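Local coordinates for protein KLLA0A11308p (Kluyveromyces lactis, PDB 6AM0) that forms the N-terminal Sm-like domain of an EDC3-family protein that probably binds mRNA, at residues Lys24-Thr34 against Val46-Leu57. Sequence-based numbering, arbitrary orientation.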
loop_
_atom_site.group_PDB
_atom_site.type_symbol
_atom_site.label_atom_id
_atom_site.label_comp_id
_atom_site.label_asym_id
_atom_site.label_seq_id
_atom_site.Cartn_x
_atom_site.Cartn_y
_atom_site.Cartn_z
ATOM N N LYS D 24 18.673 11.139 1.495
ATOM C CA LYS D 24 19.531 12.246 1.901
ATOM C C LYS D 24 18.945 13.599 1.507
ATOM O O LYS D 24 18.912 14.525 2.324
ATOM C CB LYS D 24 20.916 12.076 1.267
ATOM C CG LYS D 24 21.957 13.088 1.696
ATOM C CD LYS D 24 22.191 13.076 3.186
ATOM C CE LYS D 24 23.643 13.413 3.489
ATOM N NZ LYS D 24 24.576 12.525 2.737
ATOM N N GLN D 25 18.478 13.722 0.267
ATOM C CA GLN D 25 17.734 14.888 -0.191
ATOM C C GLN D 25 17.111 14.554 -1.539
ATOM O O GLN D 25 17.610 13.698 -2.276
ATOM C CB GLN D 25 18.635 16.123 -0.288
ATOM C CG GLN D 25 19.645 16.066 -1.412
ATOM C CD GLN D 25 20.364 17.381 -1.602
ATOM O OE1 GLN D 25 19.830 18.442 -1.278
ATOM N NE2 GLN D 25 21.585 17.322 -2.124
ATOM N N VAL D 26 16.020 15.248 -1.857
ATOM C CA VAL D 26 15.273 14.998 -3.084
ATOM C C VAL D 26 14.831 16.320 -3.703
ATOM O O VAL D 26 14.393 17.238 -3.002
ATOM C CB VAL D 26 14.063 14.072 -2.825
ATOM C CG1 VAL D 26 13.167 14.638 -1.729
ATOM C CG2 VAL D 26 13.274 13.847 -4.104
ATOM N N SER D 27 14.951 16.405 -5.024
ATOM C CA SER D 27 14.454 17.518 -5.820
ATOM C C SER D 27 13.779 16.931 -7.056
ATOM O O SER D 27 13.953 15.738 -7.341
ATOM C CB SER D 27 15.589 18.473 -6.199
ATOM O OG SER D 27 16.483 17.876 -7.122
ATOM N N PRO D 28 12.992 17.718 -7.808
ATOM C CA PRO D 28 12.310 17.179 -8.996
ATOM C C PRO D 28 13.187 16.447 -10.001
ATOM O O PRO D 28 12.674 15.642 -10.786
ATOM C CB PRO D 28 11.695 18.434 -9.622
ATOM C CG PRO D 28 11.366 19.271 -8.440
ATOM C CD PRO D 28 12.520 19.079 -7.490
ATOM N N LYS D 29 14.492 16.706 -10.013
ATOM C CA LYS D 29 15.354 16.124 -11.033
ATOM C C LYS D 29 16.271 15.024 -10.517
ATOM O O LYS D 29 16.645 14.138 -11.291
ATOM C CB LYS D 29 16.198 17.222 -11.700
ATOM C CG LYS D 29 17.131 16.728 -12.792
ATOM C CD LYS D 29 17.650 17.868 -13.651
ATOM C CE LYS D 29 18.447 17.331 -14.830
ATOM N NZ LYS D 29 18.807 18.397 -15.806
ATOM N N SER D 30 16.637 15.039 -9.236
ATOM C CA SER D 30 17.635 14.112 -8.724
ATOM C C SER D 30 17.229 13.621 -7.340
ATOM O O SER D 30 16.466 14.271 -6.621
ATOM C CB SER D 30 19.030 14.750 -8.679
ATOM O OG SER D 30 19.944 13.943 -7.957
ATOM N N LEU D 31 17.765 12.456 -6.982
ATOM C CA LEU D 31 17.507 11.789 -5.713
ATOM C C LEU D 31 18.824 11.277 -5.150
ATOM O O LEU D 31 19.588 10.617 -5.864
ATOM C CB LEU D 31 16.524 10.630 -5.904
ATOM C CG LEU D 31 16.488 9.503 -4.869
ATOM C CD1 LEU D 31 15.831 9.945 -3.573
ATOM C CD2 LEU D 31 15.780 8.291 -5.447
ATOM N N THR D 32 19.088 11.580 -3.880
ATOM C CA THR D 32 20.322 11.184 -3.213
ATOM C C THR D 32 20.011 10.254 -2.048
ATOM O O THR D 32 19.085 10.503 -1.273
ATOM C CB THR D 32 21.098 12.408 -2.706
ATOM O OG1 THR D 32 21.367 13.293 -3.801
ATOM C CG2 THR D 32 22.415 11.987 -2.062
ATOM N N LEU D 33 20.802 9.189 -1.929
ATOM C CA LEU D 33 20.670 8.185 -0.884
ATOM C C LEU D 33 22.001 8.013 -0.170
ATOM O O LEU D 33 23.065 8.312 -0.714
ATOM C CB LEU D 33 20.226 6.830 -1.453
ATOM C CG LEU D 33 18.897 6.757 -2.201
ATOM C CD1 LEU D 33 18.801 5.441 -2.958
ATOM C CD2 LEU D 33 17.731 6.922 -1.240
ATOM N N THR D 34 21.929 7.524 1.064
ATOM C CA THR D 34 23.101 7.121 1.821
ATOM C C THR D 34 22.991 5.648 2.195
ATOM O O THR D 34 21.885 5.104 2.324
ATOM C CB THR D 34 23.291 7.974 3.087
ATOM O OG1 THR D 34 22.087 7.966 3.860
ATOM C CG2 THR D 34 23.651 9.406 2.720
ATOM N N VAL D 46 27.270 7.031 -0.415
ATOM C CA VAL D 46 26.446 8.070 -1.026
ATOM C C VAL D 46 26.152 7.661 -2.463
ATOM O O VAL D 46 27.064 7.279 -3.203
ATOM C CB VAL D 46 27.128 9.453 -0.989
ATOM C CG1 VAL D 46 26.298 10.476 -1.748
ATOM C CG2 VAL D 46 27.337 9.912 0.440
ATOM N N PHE D 47 24.882 7.746 -2.861
ATOM C CA PHE D 47 24.432 7.346 -4.190
ATOM C C PHE D 47 23.510 8.415 -4.758
ATOM O O PHE D 47 22.467 8.709 -4.169
ATOM C CB PHE D 47 23.716 5.995 -4.122
ATOM C CG PHE D 47 23.115 5.557 -5.422
ATOM C CD1 PHE D 47 23.914 5.097 -6.452
ATOM C CD2 PHE D 47 21.743 5.571 -5.600
ATOM C CE1 PHE D 47 23.356 4.688 -7.645
ATOM C CE2 PHE D 47 21.179 5.157 -6.788
ATOM C CZ PHE D 47 21.987 4.714 -7.812
ATOM N N LYS D 48 23.874 8.974 -5.911
ATOM C CA LYS D 48 23.101 10.022 -6.567
ATOM C C LYS D 48 22.541 9.492 -7.881
ATOM O O LYS D 48 23.291 8.964 -8.711
ATOM C CB LYS D 48 23.956 11.274 -6.793
ATOM C CG LYS D 48 24.406 11.938 -5.491
ATOM C CD LYS D 48 24.855 13.381 -5.690
ATOM C CE LYS D 48 26.331 13.477 -6.041
ATOM N NZ LYS D 48 26.780 14.897 -6.137
ATOM N N ILE D 49 21.232 9.662 -8.079
ATOM C CA ILE D 49 20.514 9.090 -9.214
ATOM C C ILE D 49 19.566 10.135 -9.787
ATOM O O ILE D 49 19.090 11.025 -9.077
ATOM C CB ILE D 49 19.743 7.812 -8.793
ATOM C CG1 ILE D 49 19.054 7.143 -9.985
ATOM C CG2 ILE D 49 18.720 8.137 -7.716
ATOM C CD1 ILE D 49 19.996 6.605 -11.025
ATOM N N LYS D 50 19.288 10.027 -11.083
ATOM C CA LYS D 50 18.415 10.967 -11.767
ATOM C C LYS D 50 17.049 10.336 -12.001
ATOM O O LYS D 50 16.944 9.134 -12.264
ATOM C CB LYS D 50 19.022 11.395 -13.104
ATOM C CG LYS D 50 20.541 11.433 -13.091
ATOM C CD LYS D 50 21.107 11.753 -14.467
ATOM C CE LYS D 50 20.917 13.219 -14.818
ATOM N NZ LYS D 50 21.490 14.124 -13.782
ATOM N N ALA D 51 16.004 11.162 -11.915
ATOM C CA ALA D 51 14.640 10.679 -12.103
ATOM C C ALA D 51 14.416 10.065 -13.479
ATOM O O ALA D 51 13.432 9.343 -13.670
ATOM C CB ALA D 51 13.649 11.819 -11.868
ATOM N N ASP D 52 15.305 10.329 -14.437
ATOM C CA ASP D 52 15.143 9.766 -15.773
ATOM C C ASP D 52 15.261 8.248 -15.751
ATOM O O ASP D 52 14.569 7.552 -16.502
ATOM C CB ASP D 52 16.187 10.360 -16.718
ATOM C CG ASP D 52 16.264 11.869 -16.624
ATOM O OD1 ASP D 52 15.576 12.444 -15.754
ATOM O OD2 ASP D 52 17.019 12.476 -17.415
ATOM N N LYS D 53 16.136 7.718 -14.899
ATOM C CA LYS D 53 16.464 6.302 -14.894
ATOM C C LYS D 53 15.611 5.486 -13.927
ATOM O O LYS D 53 15.888 4.298 -13.734
ATOM C CB LYS D 53 17.944 6.119 -14.547
ATOM C CG LYS D 53 18.873 7.088 -15.262
ATOM C CD LYS D 53 19.176 6.660 -16.686
ATOM C CE LYS D 53 20.280 7.524 -17.275
ATOM N NZ LYS D 53 20.877 6.936 -18.505
ATOM N N LEU D 54 14.569 6.074 -13.345
ATOM C CA LEU D 54 13.757 5.401 -12.339
ATOM C C LEU D 54 12.455 4.900 -12.948
ATOM O O LEU D 54 11.711 5.672 -13.561
ATOM C CB LEU D 54 13.451 6.333 -11.166
ATOM C CG LEU D 54 14.639 6.775 -10.315
ATOM C CD1 LEU D 54 14.151 7.282 -8.969
ATOM C CD2 LEU D 54 15.624 5.631 -10.141
ATOM N N TYR D 55 12.178 3.612 -12.757
ATOM C CA TYR D 55 10.954 3.002 -13.258
ATOM C C TYR D 55 9.896 2.796 -12.183
ATOM O O TYR D 55 8.703 2.818 -12.502
ATOM C CB TYR D 55 11.273 1.669 -13.942
ATOM C CG TYR D 55 11.916 1.847 -15.300
ATOM C CD1 TYR D 55 13.276 2.098 -15.420
ATOM C CD2 TYR D 55 11.157 1.784 -16.462
ATOM C CE1 TYR D 55 13.863 2.273 -16.662
ATOM C CE2 TYR D 55 11.736 1.954 -17.707
ATOM C CZ TYR D 55 13.089 2.197 -17.800
ATOM O OH TYR D 55 13.669 2.368 -19.037
ATOM N N ASP D 56 10.290 2.601 -10.924
ATOM C CA ASP D 56 9.326 2.633 -9.832
ATOM C C ASP D 56 10.079 2.850 -8.526
ATOM O O ASP D 56 11.265 2.517 -8.411
ATOM C CB ASP D 56 8.499 1.339 -9.774
ATOM C CG ASP D 56 7.325 1.418 -8.800
ATOM O OD1 ASP D 56 7.405 2.145 -7.788
ATOM O OD2 ASP D 56 6.306 0.742 -9.054
ATOM N N LEU D 57 9.369 3.410 -7.545
ATOM C CA LEU D 57 9.910 3.725 -6.231
ATOM C C LEU D 57 8.880 3.342 -5.176
ATOM O O LEU D 57 7.686 3.598 -5.351
ATOM C CB LEU D 57 10.267 5.218 -6.135
ATOM C CG LEU D 57 10.648 5.868 -4.802
ATOM C CD1 LEU D 57 11.665 6.965 -5.048
ATOM C CD2 LEU D 57 9.432 6.446 -4.089
#
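The carbonyl oxygen of I49 receives the amide of L31, N to O 2.9 Å, while S30 OG lies 3.2 Å from the same I49 O and is also hydrogen-bonded to the backbone of the bound peptide. This doubly approached oxygen belongs to the antiparallel ladder of an Sm-like fold, in which strand 30-33, the return arm of the hairpin after 24-26, runs at 164° to strand 46-50. The ladder illustrates how a strand pair divides its labour between two faces. L31 and L33 each exchange a pair of backbone hydrogen bonds, with I49 and F47 respectively, L33 N to F47 O being 2.8 Å. Their side chains share one face: L31 CD2 meets I49 CG2 at 3.7 Å and touches L54 CD1, the L31 and L54 side chains crossing at about a right angle, while I11 of strand 8-12 packs against both. On the other face, beside S30, K48 NZ bonds weakly to the peptide backbone. There the stem of K48 runs beside T32, its CG 3.7 Å from T32 OG1; T32 CG2, anti to the backbone N, reaches V46 CG1. A glycine in place of T32 removes both OG1 and CG2, and the K48 methylenes would probably lose the flank they lie along and be freer to turn. Beyond the paired strands, A51 N bonds to K29 O almost straight, at 176°, although the donor sits above the carbonyl plane. At the F47 ring, L33 CD1 comes in at the edge, near the ring plane, 4.0 Å from F47 CD2.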